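Local coordinates for protein N(G),N(G)-dimethylarginine dimethylaminohydrolase (Pseudomonas aeruginosa, PDB 1H70) that hydrolyses asymmetric dimethyl-L-arginine and monomethyl-L-arginine, inhibitors of nitric oxide synthase, to L-citrulline and dimethylamine or methylamine, at residues I40-T45 and I234-S239. The protein carries 1 engineered substitution. Numbering follows the deposited sequence.
Sequences IRALQT and IEVDTS
The methyl group of A42, on a helix, meets two branched residues of a strand, I234 and V236, and the contact is an example of a small helical residue at a close helix-strand approach. A42 CB touches I234 CG2 at 3.7 Å and V236 CG2 at 3.9 Å, one gamma methyl from each of two residues two apart on the strand. The CA atoms of A42 and I234 are 6.9 Å apart, a separation that a single methyl from the helix and one methyl branch from the strand can bridge. I234 CG2 stands anti to the backbone N while CG1 lies beside that N (chi1 -55°), which sends the two arms of the side chain to different partners. The longer arm runs past T45 in the opposite direction to that side chain, bringing CD1 within 3.6 Å of T45 OG1.

The hydroxyl is also held within its own segment: T45 OG1 donates to A42 O over 2.7 Å, in the plane of that carbonyl, and T45 N also donates to A42 O, at 3.0 Å. Two bonds from one residue thus grip the carbonyl of the alanine in the contact and tie T45 back to helical A42. No hydrogen bond links 40-45 to 234-239; they join by van der Waals packing, methyl on methyl at A42 and methyl on hydroxyl at T45. Beyond V236 the strand gives way to an Asx turn, D237 OD1 accepting from S239 N at 3.2 Å.

This is helix-on-sheet packing outside the citrulline pocket, the V236 side chain lying about 12 Å from that of S250, the engineered nucleophile position. Strand 232-236 is an outer strand, within this chain, of a small mixed sheet, paired in parallel with 212-216 through I234 and V236. Helix 29-43 packs against both strands: A42 and L43 reach I214, V236 touches A38, and L43 rests on I6 of strand 5-9.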
loop_
_atom_site.group_PDB
_atom_site.type_symbol
_atom_site.label_atom_id
_atom_site.label_comp_id
_atom_site.label_asym_id
_atom_site.label_seq_id
_atom_site.Cartn_x
_atom_site.Cartn_y
_atom_site.Cartn_z
ATOM N N ILE A 40 -12.664 2.275 7.089
ATOM C CA ILE A 40 -12.330 3.058 8.301
ATOM C C ILE A 40 -12.885 2.413 9.575
ATOM O O ILE A 40 -12.200 2.362 10.611
ATOM C CB ILE A 40 -12.827 4.519 8.142
ATOM C CG1 ILE A 40 -12.096 5.199 6.983
ATOM C CG2 ILE A 40 -12.601 5.335 9.424
ATOM C CD1 ILE A 40 -10.568 5.276 7.142
ATOM N N ARG A 41 -14.113 1.889 9.503
ATOM C CA ARG A 41 -14.727 1.258 10.665
ATOM C C ARG A 41 -13.970 0.018 11.073
ATOM O O ARG A 41 -13.915 -0.297 12.246
ATOM C CB ARG A 41 -16.211 0.935 10.428
ATOM C CG ARG A 41 -17.040 2.159 10.089
ATOM C CD ARG A 41 -18.539 1.847 10.087
ATOM N NE ARG A 41 -19.008 1.638 11.456
ATOM C CZ ARG A 41 -20.284 1.419 11.772
ATOM N NH1 ARG A 41 -21.182 1.375 10.798
ATOM N NH2 ARG A 41 -20.670 1.230 13.041
ATOM N N ALA A 42 -13.414 -0.709 10.100
ATOM C CA ALA A 42 -12.574 -1.868 10.400
ATOM C C ALA A 42 -11.305 -1.369 11.101
ATOM O O ALA A 42 -10.858 -1.939 12.111
ATOM C CB ALA A 42 -12.204 -2.578 9.105
ATOM N N LEU A 43 -10.696 -0.307 10.573
ATOM C CA LEU A 43 -9.483 0.249 11.158
ATOM C C LEU A 43 -9.713 0.808 12.554
ATOM O O LEU A 43 -8.787 0.839 13.382
ATOM C CB LEU A 43 -8.836 1.305 10.244
ATOM C CG LEU A 43 -8.137 0.738 8.999
ATOM C CD1 LEU A 43 -7.988 1.791 7.912
ATOM C CD2 LEU A 43 -6.776 0.122 9.366
ATOM N N GLN A 44 -10.937 1.222 12.862
ATOM C CA GLN A 44 -11.261 1.709 14.197
ATOM C C GLN A 44 -11.210 0.603 15.261
ATOM O O GLN A 44 -11.214 0.912 16.463
ATOM C CB GLN A 44 -12.671 2.315 14.208
ATOM C CG GLN A 44 -12.805 3.717 13.629
ATOM C CD GLN A 44 -14.261 4.196 13.610
ATOM O OE1 GLN A 44 -14.759 4.761 14.608
ATOM N NE2 GLN A 44 -14.918 4.029 12.509
ATOM N N THR A 45 -11.159 -0.658 14.829
ATOM C CA THR A 45 -11.072 -1.792 15.762
ATOM C C THR A 45 -9.664 -2.319 15.928
ATOM O O THR A 45 -9.454 -3.319 16.627
ATOM C CB THR A 45 -11.968 -2.975 15.332
ATOM O OG1 THR A 45 -11.435 -3.651 14.180
ATOM C CG2 THR A 45 -13.359 -2.487 14.922
ATOM N N ILE A 234 -10.475 -9.480 9.174
ATOM C CA ILE A 234 -11.589 -8.569 8.935
ATOM C C ILE A 234 -11.787 -8.444 7.429
ATOM O O ILE A 234 -10.845 -8.095 6.731
ATOM C CB ILE A 234 -11.315 -7.180 9.527
ATOM C CG1 ILE A 234 -10.978 -7.286 11.017
ATOM C CG2 ILE A 234 -12.518 -6.265 9.278
ATOM C CD1 ILE A 234 -10.458 -5.973 11.612
ATOM N N GLU A 235 -12.987 -8.730 6.926
ATOM C CA GLU A 235 -13.228 -8.639 5.488
ATOM C C GLU A 235 -13.967 -7.354 5.160
ATOM O O GLU A 235 -14.979 -7.033 5.808
ATOM C CB GLU A 235 -14.074 -9.826 4.979
ATOM C CG GLU A 235 -13.352 -11.158 5.036
ATOM C CD GLU A 235 -14.287 -12.329 4.721
ATOM O OE1 GLU A 235 -14.294 -12.852 3.593
ATOM O OE2 GLU A 235 -15.021 -12.724 5.632
ATOM N N VAL A 236 -13.447 -6.617 4.182
ATOM C CA VAL A 236 -14.059 -5.361 3.744
ATOM C C VAL A 236 -14.223 -5.395 2.229
ATOM O O VAL A 236 -13.259 -5.630 1.508
ATOM C CB VAL A 236 -13.186 -4.122 4.110
ATOM C CG1 VAL A 236 -13.787 -2.848 3.512
ATOM C CG2 VAL A 236 -13.074 -3.960 5.601
ATOM N N ASP A 237 -15.430 -5.141 1.726
ATOM C CA ASP A 237 -15.592 -5.179 0.260
ATOM C C ASP A 237 -14.924 -3.954 -0.351
ATOM O O ASP A 237 -15.236 -2.833 0.048
ATOM C CB ASP A 237 -17.092 -5.224 -0.082
ATOM C CG ASP A 237 -17.392 -5.419 -1.564
ATOM O OD1 ASP A 237 -16.483 -5.663 -2.396
ATOM O OD2 ASP A 237 -18.593 -5.362 -1.940
ATOM N N THR A 238 -13.968 -4.151 -1.266
ATOM C CA THR A 238 -13.289 -3.026 -1.916
ATOM C C THR A 238 -13.452 -3.097 -3.439
ATOM O O THR A 238 -12.613 -2.616 -4.196
ATOM C CB THR A 238 -11.774 -2.958 -1.591
ATOM O OG1 THR A 238 -11.103 -4.174 -2.009
ATOM C CG2 THR A 238 -11.508 -2.816 -0.085
ATOM N N SER A 239 -14.547 -3.679 -3.896
ATOM C CA SER A 239 -14.781 -3.869 -5.321
ATOM C C SER A 239 -14.653 -2.597 -6.159
ATOM O O SER A 239 -14.199 -2.659 -7.300
ATOM C CB SER A 239 -16.163 -4.493 -5.540
ATOM O OG SER A 239 -17.185 -3.517 -5.422
#